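Local coordinates for ABC transporter, substrate binding protein (Aeropyrum pernix, PDB 3EAF), which probably binds a small solute outside the cell and delivers it to the membrane permease of an ABC transporter, at residues 105-110 / 117-122; 124-129 / 376-381; 144-149 / 160-165. All blocks are in the same frame, centred on the assembly; numbering follows the deposited sequence.

Contact 1: residues 105-110 / 117-122; sequences ASYSAK and NFYPAP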
loop_
_atom_site.group_PDB
_atom_site.type_symbol
_atom_site.label_atom_id
_atom_site.label_comp_id
_atom_site.label_asym_id
_atom_site.label_seq_id
_atom_site.Cartn_x
_atom_site.Cartn_y
_atom_site.Cartn_z
ATOM N N ALA A 105 5.604 0.121 2.400
ATOM C CA ALA A 105 4.473 0.642 1.662
ATOM C C ALA A 105 4.240 -0.148 0.373
ATOM O O ALA A 105 3.105 -0.268 -0.080
ATOM C CB ALA A 105 4.684 2.090 1.352
ATOM N N SER A 106 5.306 -0.680 -0.218
ATOM C CA SER A 106 5.156 -1.600 -1.346
ATOM C C SER A 106 4.435 -2.856 -0.885
ATOM O O SER A 106 4.834 -3.475 0.103
ATOM C CB SER A 106 6.506 -2.005 -1.926
ATOM O OG SER A 106 6.324 -3.057 -2.866
ATOM N N TYR A 107 3.370 -3.219 -1.597
ATOM C CA TYR A 107 2.670 -4.471 -1.330
ATOM C C TYR A 107 2.918 -5.505 -2.443
ATOM O O TYR A 107 2.037 -6.299 -2.767
ATOM C CB TYR A 107 1.171 -4.231 -1.104
ATOM C CG TYR A 107 0.844 -3.080 -0.163
ATOM C CD1 TYR A 107 1.417 -2.998 1.113
ATOM C CD2 TYR A 107 -0.049 -2.085 -0.548
ATOM C CE1 TYR A 107 1.107 -1.937 1.978
ATOM C CE2 TYR A 107 -0.368 -1.032 0.296
ATOM C CZ TYR A 107 0.209 -0.961 1.550
ATOM O OH TYR A 107 -0.112 0.095 2.366
ATOM N N SER A 108 4.124 -5.502 -3.013
ATOM C CA SER A 108 4.488 -6.454 -4.077
ATOM C C SER A 108 4.399 -7.920 -3.663
ATOM O O SER A 108 4.935 -8.312 -2.620
ATOM C CB SER A 108 5.913 -6.186 -4.588
ATOM O OG SER A 108 6.338 -7.233 -5.456
ATOM N N ALA A 109 3.771 -8.731 -4.518
ATOM C CA ALA A 109 3.656 -10.169 -4.286
ATOM C C ALA A 109 5.011 -10.872 -4.261
ATOM O O ALA A 109 5.168 -11.910 -3.610
ATOM C CB ALA A 109 2.734 -10.809 -5.328
ATOM N N LYS A 110 5.990 -10.297 -4.961
ATOM C CA LYS A 110 7.353 -10.829 -4.988
ATOM C C LYS A 110 8.039 -10.851 -3.606
ATOM O O LYS A 110 8.972 -11.626 -3.389
ATOM C CB LYS A 110 8.202 -10.078 -6.029
ATOM C CG LYS A 110 7.661 -10.227 -7.454
ATOM C CD LYS A 110 8.592 -9.657 -8.509
ATOM C CE LYS A 110 8.110 -10.035 -9.915
ATOM N NZ LYS A 110 8.927 -9.366 -10.978
ATOM N N ASN A 117 10.532 -9.636 4.878
ATOM C CA ASN A 117 9.600 -8.641 4.347
ATOM C C ASN A 117 8.145 -8.898 4.737
ATOM O O ASN A 117 7.633 -10.013 4.582
ATOM C CB ASN A 117 9.739 -8.518 2.827
ATOM C CG ASN A 117 11.073 -7.912 2.411
ATOM O OD1 ASN A 117 11.201 -6.692 2.248
ATOM N ND2 ASN A 117 12.077 -8.755 2.264
ATOM N N PHE A 118 7.495 -7.852 5.250
ATOM C CA PHE A 118 6.106 -7.916 5.704
ATOM C C PHE A 118 5.381 -6.637 5.284
ATOM O O PHE A 118 5.997 -5.586 5.120
ATOM C CB PHE A 118 6.027 -8.036 7.234
ATOM C CG PHE A 118 6.663 -9.278 7.798
ATOM C CD1 PHE A 118 5.896 -10.412 8.059
ATOM C CD2 PHE A 118 8.024 -9.304 8.109
ATOM C CE1 PHE A 118 6.477 -11.564 8.593
ATOM C CE2 PHE A 118 8.617 -10.449 8.650
ATOM C CZ PHE A 118 7.842 -11.580 8.900
ATOM N N TYR A 119 4.071 -6.735 5.105
ATOM C CA TYR A 119 3.219 -5.549 4.973
ATOM C C TYR A 119 1.808 -5.938 5.387
ATOM O O TYR A 119 1.387 -7.061 5.122
ATOM C CB TYR A 119 3.266 -4.941 3.556
ATOM C CG TYR A 119 3.198 -5.936 2.412
ATOM C CD1 TYR A 119 1.967 -6.407 1.942
ATOM C CD2 TYR A 119 4.361 -6.390 1.781
ATOM C CE1 TYR A 119 1.893 -7.328 0.900
ATOM C CE2 TYR A 119 4.294 -7.310 0.727
ATOM C CZ TYR A 119 3.058 -7.771 0.294
ATOM O OH TYR A 119 2.988 -8.668 -0.751
ATOM N N PRO A 120 1.076 -5.019 6.051
ATOM C CA PRO A 120 -0.235 -5.332 6.628
ATOM C C PRO A 120 -1.399 -5.233 5.629
ATOM O O PRO A 120 -2.436 -4.630 5.932
ATOM C CB PRO A 120 -0.373 -4.272 7.722
ATOM C CG PRO A 120 0.303 -3.083 7.142
ATOM C CD PRO A 120 1.452 -3.612 6.299
ATOM N N ALA A 121 -1.223 -5.822 4.449
ATOM C CA ALA A 121 -2.225 -5.763 3.391
ATOM C C ALA A 121 -2.039 -6.970 2.466
ATOM O O ALA A 121 -0.982 -7.603 2.488
ATOM C CB ALA A 121 -2.096 -4.445 2.599
ATOM N N PRO A 122 -3.062 -7.294 1.651
ATOM C CA PRO A 122 -2.804 -8.294 0.611
ATOM C C PRO A 122 -1.782 -7.744 -0.379
ATOM O O PRO A 122 -1.625 -6.535 -0.486
ATOM C CB PRO A 122 -4.165 -8.458 -0.081
ATOM C CG PRO A 122 -5.179 -7.857 0.860
ATOM C CD PRO A 122 -4.439 -6.775 1.593
#
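Ala121 CB sits over the centre of one face of the Tyr107 ring, 4.0 Å from the centroid; Ala105 O, from the ring's own segment, lies over the centre of the opposite face. At its edge, in plane, stands Tyr119 CB. The Tyr119 ring receives Tyr107 CA over the centre of a face, a CH-pi contact of 3.6 Å to the centroid. The two rings meet obliquely, planes 52° apart, with Tyr107 CD1 3.6 Å from Tyr119 CD1. Tyr119 CG stands between its own backbone N and carbonyl carbon (chi1 44°), with the ring against the backbone of 106-108. A tyrosine suits this place because its face packs on the chain while Tyr119 OH donates to Ser108 O at 2.7 Å, from above the carbonyl plane. An alanine in place of Tyr119 would probably leave Ser108 O without this donor and open a gap against Tyr107 CA. Ser106 OG and Ser108 OG each accept from the backbone N two residues on, an ST turn, and are also hydrogen-bonded to Thr85 and Glu89 respectively, as Tyr107 OH is to Gln292. A glycerol, probably a crystallisation additive though such molecules often settle in pockets, lies about 3 Å from the Ser106 side chain. This loop, bonded to helix 85-98 and followed by the chain running into helix 124-139, probably borders the interlobe cleft of the periplasmic-binding-protein fold.

Contact 2: residues 124-129 / 376-381; sequences YSTQAC and DCARYT
Ser125 and Thr381 supply the hydrogen bond between the two helices: Ser125 OG and Thr381 OG1 lie 2.6 Å apart, and either could be the donor. Each oxygen is anti to its own carbonyl carbon, which points it at the other. Small hydroxyl residues fit here, where the segment axes approach to 8.2 Å with their directions 131° apart.

The apolar and sulfur contacts gather round Cys377. Its CB rests against the backbone of Thr126, with Cys377 CB 3.5 Å from Thr126 N. Cys377 SG, roughly anti to the carbonyl carbon but with chi1 at -31°, well short of the usual -60°, lies 3.6 Å from Cys129 CB. The two sulfurs, Cys129 SG and Cys377 SG, are 3.9 Å apart, far beyond a disulfide bond. Ala378 comes near Thr126 OG1 with its backbone N and methyl group; that hydroxyl is itself bonded to Asp123.

Charge is kept to one side, within 376-381. Asp376 is the N-cap of helix 377-382, its OD1 accepting weakly from Arg379 N, while Asp376 OD2 uses its syn lone pair for a salt bridge of 3.0 Å to Arg379 NH1.

This C-terminal helix packs on the first turns of helix 124-139, and helix 159-165 touches Ser125, Cys129 and Thr381. The chemistry implies a close, uncharged interface in which two buried hydroxyls pair and the two cysteines touch without a covalent link.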
loop_
_atom_site.group_PDB
_atom_site.type_symbol
_atom_site.label_atom_id
_atom_site.label_comp_id
_atom_site.label_asym_id
_atom_site.label_seq_id
_atom_site.Cartn_x
_atom_site.Cartn_y
_atom_site.Cartn_z
ATOM N N TYR A 124 -0.281 -6.657 -4.047
ATOM C CA TYR A 124 -0.879 -5.883 -5.143
ATOM C C TYR A 124 -1.747 -6.681 -6.118
ATOM O O TYR A 124 -2.726 -6.164 -6.654
ATOM C CB TYR A 124 0.220 -5.204 -5.958
ATOM C CG TYR A 124 0.804 -3.940 -5.366
ATOM C CD1 TYR A 124 2.170 -3.694 -5.451
ATOM C CD2 TYR A 124 -0.007 -2.981 -4.745
ATOM C CE1 TYR A 124 2.731 -2.527 -4.933
ATOM C CE2 TYR A 124 0.547 -1.803 -4.217
ATOM C CZ TYR A 124 1.917 -1.591 -4.317
ATOM O OH TYR A 124 2.485 -0.446 -3.804
ATOM N N SER A 125 -1.363 -7.926 -6.374
ATOM C CA SER A 125 -2.062 -8.761 -7.354
ATOM C C SER A 125 -3.416 -9.239 -6.816
ATOM O O SER A 125 -4.440 -9.091 -7.488
ATOM C CB SER A 125 -1.172 -9.934 -7.783
ATOM O OG SER A 125 0.107 -9.476 -8.198
ATOM N N THR A 126 -3.411 -9.789 -5.598
ATOM C CA THR A 126 -4.632 -10.165 -4.877
ATOM C C THR A 126 -5.572 -8.980 -4.698
ATOM O O THR A 126 -6.787 -9.124 -4.858
ATOM C CB THR A 126 -4.300 -10.743 -3.488
ATOM O OG1 THR A 126 -3.382 -11.834 -3.636
ATOM C CG2 THR A 126 -5.563 -11.221 -2.774
ATOM N N GLN A 127 -5.009 -7.815 -4.364
ATOM C CA GLN A 127 -5.776 -6.567 -4.303
ATOM C C GLN A 127 -6.433 -6.256 -5.654
ATOM O O GLN A 127 -7.641 -6.002 -5.719
ATOM C CB GLN A 127 -4.883 -5.393 -3.862
ATOM C CG GLN A 127 -4.513 -5.407 -2.374
ATOM C CD GLN A 127 -3.829 -4.128 -1.907
ATOM O OE1 GLN A 127 -2.779 -4.167 -1.246
ATOM N NE2 GLN A 127 -4.427 -2.992 -2.227
ATOM N N ALA A 128 -5.629 -6.275 -6.718
ATOM C CA ALA A 128 -6.102 -5.973 -8.073
ATOM C C ALA A 128 -7.213 -6.926 -8.506
ATOM O O ALA A 128 -8.245 -6.496 -9.014
ATOM C CB ALA A 128 -4.953 -6.019 -9.072
ATOM N N CYS A 129 -6.998 -8.218 -8.288
ATOM C CA CYS A 129 -7.965 -9.226 -8.715
ATOM C C CYS A 129 -9.250 -9.154 -7.890
ATOM O O CYS A 129 -10.332 -9.420 -8.409
ATOM C CB CYS A 129 -7.342 -10.619 -8.689
ATOM S SG CYS A 129 -6.009 -10.821 -9.911
ATOM N N ASP A 376 -5.024 -17.950 -7.624
ATOM C CA ASP A 376 -3.814 -17.744 -6.840
ATOM C C ASP A 376 -3.021 -16.549 -7.375
ATOM O O ASP A 376 -1.927 -16.703 -7.930
ATOM C CB ASP A 376 -2.966 -19.013 -6.814
ATOM C CG ASP A 376 -2.052 -19.082 -5.600
ATOM O OD1 ASP A 376 -1.838 -18.054 -4.919
ATOM O OD2 ASP A 376 -1.536 -20.179 -5.327
ATOM N N CYS A 377 -3.602 -15.363 -7.201
ATOM C CA CYS A 377 -3.033 -14.100 -7.673
ATOM C C CYS A 377 -1.575 -13.920 -7.256
ATOM O O CYS A 377 -0.725 -13.557 -8.077
ATOM C CB CYS A 377 -3.854 -12.925 -7.136
ATOM S SG CYS A 377 -5.609 -13.270 -6.901
ATOM N N ALA A 378 -1.303 -14.174 -5.979
ATOM C CA ALA A 378 0.024 -14.002 -5.399
ATOM C C ALA A 378 1.060 -14.861 -6.104
ATOM O O ALA A 378 2.065 -14.348 -6.594
ATOM C CB ALA A 378 -0.004 -14.322 -3.913
ATOM N N ARG A 379 0.809 -16.169 -6.160
ATOM C CA ARG A 379 1.774 -17.084 -6.758
ATOM C C ARG A 379 1.972 -16.876 -8.262
ATOM O O ARG A 379 3.057 -17.146 -8.772
ATOM C CB ARG A 379 1.459 -18.537 -6.402
ATOM C CG ARG A 379 1.759 -18.832 -4.934
ATOM C CD ARG A 379 1.687 -20.315 -4.601
ATOM N NE ARG A 379 1.876 -20.547 -3.170
ATOM C CZ ARG A 379 0.919 -20.427 -2.255
ATOM N NH1 ARG A 379 -0.312 -20.077 -2.608
ATOM N NH2 ARG A 379 1.200 -20.656 -0.979
ATOM N N TYR A 380 0.954 -16.356 -8.951
ATOM C CA TYR A 380 1.094 -15.989 -10.369
ATOM C C TYR A 380 2.240 -15.003 -10.539
ATOM O O TYR A 380 3.079 -15.160 -11.428
ATOM C CB TYR A 380 -0.187 -15.358 -10.934
ATOM C CG TYR A 380 -1.416 -16.251 -10.979
ATOM C CD1 TYR A 380 -1.321 -17.637 -10.833
ATOM C CD2 TYR A 380 -2.676 -15.701 -11.205
ATOM C CE1 TYR A 380 -2.462 -18.451 -10.878
ATOM C CE2 TYR A 380 -3.809 -16.499 -11.260
ATOM C CZ TYR A 380 -3.694 -17.873 -11.098
ATOM O OH TYR A 380 -4.827 -18.659 -11.158
ATOM N N THR A 381 2.275 -13.995 -9.670
ATOM C CA THR A 381 3.288 -12.952 -9.734
ATOM C C THR A 381 4.658 -13.477 -9.291
ATOM O O THR A 381 5.674 -13.158 -9.910
ATOM C CB THR A 381 2.868 -11.716 -8.906
ATOM O OG1 THR A 381 1.596 -11.252 -9.371
ATOM C CG2 THR A 381 3.892 -10.586 -9.044
#

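Contact 3: residues 144-149 / 160-165; sequences LALAYD and GAIKKA
Leu146 meets the helix with both of its methyl groups, dividing them between two neighbouring residues. Its CG lies anti to the carbonyl carbon, beside the backbone N (chi1 -52°), and chi2 of 171° carries CD1 on to the aliphatic chain of Lys163, while the other branch turns to Ile162. Leu146 CD2 is 3.8 Å from Ile162 CG2, the two side chains sliding past each other in opposite directions. The beta-branch of Ile162 explains its use here: CG2, anti to the backbone N, is the methyl that faces the strand, and it also meets Leu144, whose CD2 lies 4.2 Å from Ile162 CG2.

Lys163 is amphipathic. Its chain is extended beyond CG and crosses Leu146 obliquely; CG and CE pack against the leucine, with Lys163 CE 3.8 Å from Leu146 CD1, while the ammonium group goes on to a salt bridge with Asp176 on strand 171-178. Tyr148 OH gives Asp176 a second partner, and Tyr148 OH and Lys163 NZ come within 4.4 Å of each other beside this shared carboxylate.

Leu144, Leu146 and Tyr148, alternating along the chain, direct their CB atoms to the helix, whose direction is 174° from that of the strand at an axis separation of 10.9 Å. With strand 171-178 following parallel to 142-148 in the same sheet, this is the beta-alpha half of a beta-alpha-beta crossover, the repeating unit of the Rossmann-like lobes of periplasmic binding proteins.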
loop_
_atom_site.group_PDB
_atom_site.type_symbol
_atom_site.label_atom_id
_atom_site.label_comp_id
_atom_site.label_asym_id
_atom_site.label_seq_id
_atom_site.Cartn_x
_atom_site.Cartn_y
_atom_site.Cartn_z
ATOM N N LEU A 144 -11.505 -5.023 -20.766
ATOM C CA LEU A 144 -10.627 -4.379 -19.794
ATOM C C LEU A 144 -9.333 -3.874 -20.431
ATOM O O LEU A 144 -8.613 -4.637 -21.059
ATOM C CB LEU A 144 -10.309 -5.354 -18.646
ATOM C CG LEU A 144 -9.295 -5.003 -17.547
ATOM C CD1 LEU A 144 -9.736 -3.791 -16.729
ATOM C CD2 LEU A 144 -9.048 -6.210 -16.627
ATOM N N ALA A 145 -9.047 -2.584 -20.249
ATOM C CA ALA A 145 -7.777 -1.986 -20.665
ATOM C C ALA A 145 -6.884 -1.788 -19.443
ATOM O O ALA A 145 -7.380 -1.468 -18.367
ATOM C CB ALA A 145 -8.026 -0.651 -21.363
ATOM N N LEU A 146 -5.577 -1.974 -19.613
ATOM C CA LEU A 146 -4.607 -1.843 -18.517
ATOM C C LEU A 146 -3.676 -0.660 -18.771
ATOM O O LEU A 146 -2.892 -0.670 -19.725
ATOM C CB LEU A 146 -3.779 -3.133 -18.361
ATOM C CG LEU A 146 -4.522 -4.472 -18.237
ATOM C CD1 LEU A 146 -3.547 -5.657 -18.318
ATOM C CD2 LEU A 146 -5.362 -4.537 -16.962
ATOM N N ALA A 147 -3.774 0.361 -17.923
ATOM C CA ALA A 147 -2.920 1.540 -18.039
ATOM C C ALA A 147 -1.905 1.559 -16.897
ATOM O O ALA A 147 -2.277 1.564 -15.730
ATOM C CB ALA A 147 -3.760 2.810 -18.043
ATOM N N TYR A 148 -0.624 1.554 -17.240
ATOM C CA TYR A 148 0.446 1.524 -16.237
ATOM C C TYR A 148 1.772 1.904 -16.880
ATOM O O TYR A 148 1.914 1.811 -18.106
ATOM C CB TYR A 148 0.553 0.125 -15.605
ATOM C CG TYR A 148 0.933 -0.944 -16.608
ATOM C CD1 TYR A 148 2.258 -1.356 -16.739
ATOM C CD2 TYR A 148 -0.024 -1.514 -17.455
ATOM C CE1 TYR A 148 2.622 -2.320 -17.673
ATOM C CE2 TYR A 148 0.331 -2.488 -18.391
ATOM C CZ TYR A 148 1.655 -2.883 -18.491
ATOM O OH TYR A 148 2.026 -3.842 -19.404
ATOM N N ASP A 149 2.739 2.309 -16.053
ATOM C CA ASP A 149 4.088 2.645 -16.518
ATOM C C ASP A 149 4.936 1.384 -16.673
ATOM O O ASP A 149 5.343 0.765 -15.688
ATOM C CB ASP A 149 4.754 3.644 -15.553
ATOM C CG ASP A 149 6.030 4.280 -16.124
ATOM O OD1 ASP A 149 6.706 3.667 -16.984
ATOM O OD2 ASP A 149 6.358 5.411 -15.699
ATOM N N GLY A 160 0.947 -9.022 -14.752
ATOM C CA GLY A 160 0.968 -10.439 -15.145
ATOM C C GLY A 160 -0.148 -11.273 -14.533
ATOM O O GLY A 160 -0.783 -12.086 -15.221
ATOM N N ALA A 161 -0.382 -11.084 -13.234
ATOM C CA ALA A 161 -1.425 -11.816 -12.516
ATOM C C ALA A 161 -2.826 -11.409 -12.971
ATOM O O ALA A 161 -3.726 -12.250 -13.043
ATOM C CB ALA A 161 -1.274 -11.637 -10.999
ATOM N N ILE A 162 -3.005 -10.123 -13.274
ATOM C CA ILE A 162 -4.257 -9.640 -13.848
ATOM C C ILE A 162 -4.555 -10.334 -15.182
ATOM O O ILE A 162 -5.676 -10.797 -15.397
ATOM C CB ILE A 162 -4.269 -8.108 -14.040
ATOM C CG1 ILE A 162 -4.353 -7.389 -12.686
ATOM C CG2 ILE A 162 -5.455 -7.686 -14.909
ATOM C CD1 ILE A 162 -4.035 -5.900 -12.773
ATOM N N LYS A 163 -3.558 -10.407 -16.064
ATOM C CA LYS A 163 -3.726 -11.063 -17.370
ATOM C C LYS A 163 -4.059 -12.551 -17.242
ATOM O O LYS A 163 -4.899 -13.070 -17.983
ATOM C CB LYS A 163 -2.495 -10.856 -18.263
ATOM C CG LYS A 163 -2.349 -9.434 -18.805
ATOM C CD LYS A 163 -1.005 -9.236 -19.494
ATOM C CE LYS A 163 -0.806 -7.789 -19.885
ATOM N NZ LYS A 163 0.321 -7.589 -20.839
ATOM N N LYS A 164 -3.420 -13.227 -16.292
ATOM C CA LYS A 164 -3.652 -14.657 -16.078
ATOM C C LYS A 164 -5.034 -14.928 -15.481
ATOM O O LYS A 164 -5.730 -15.846 -15.921
ATOM C CB LYS A 164 -2.544 -15.269 -15.208
ATOM C CG LYS A 164 -2.601 -16.797 -15.076
ATOM C CD LYS A 164 -1.278 -17.348 -14.546
ATOM C CE LYS A 164 -1.352 -18.854 -14.274
ATOM N NZ LYS A 164 -1.825 -19.617 -15.456
ATOM N N ALA A 165 -5.425 -14.117 -14.500
ATOM C CA ALA A 165 -6.701 -14.281 -13.798
ATOM C C ALA A 165 -7.900 -13.778 -14.597
ATOM O O ALA A 165 -9.019 -14.253 -14.397
ATOM C CB ALA A 165 -6.653 -13.577 -12.449
#

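In the fold
From the N terminus, the chain completes strand 101-104 of the six-stranded sheet, and then contact 1 closes the short loop that leads to edge strand 117-118 and the residues after it. Helix 124-139 begins directly afterwards and opens contact 2, which is closed nearly 250 residues later by helix 377-382 near the C terminus. Contact 3 is nested inside that long loop, joining strand 142-148 of the seven-stranded sheet to helix 159-165. Contacts 1 and 2 touch where Tyr107 O probably accepts from Tyr124 N; contacts 2 and 3 touch through Ala161, packed against Ser125 and Thr381. The series therefore runs from one sheet into the other, with the C-terminal helix fastened at the passage.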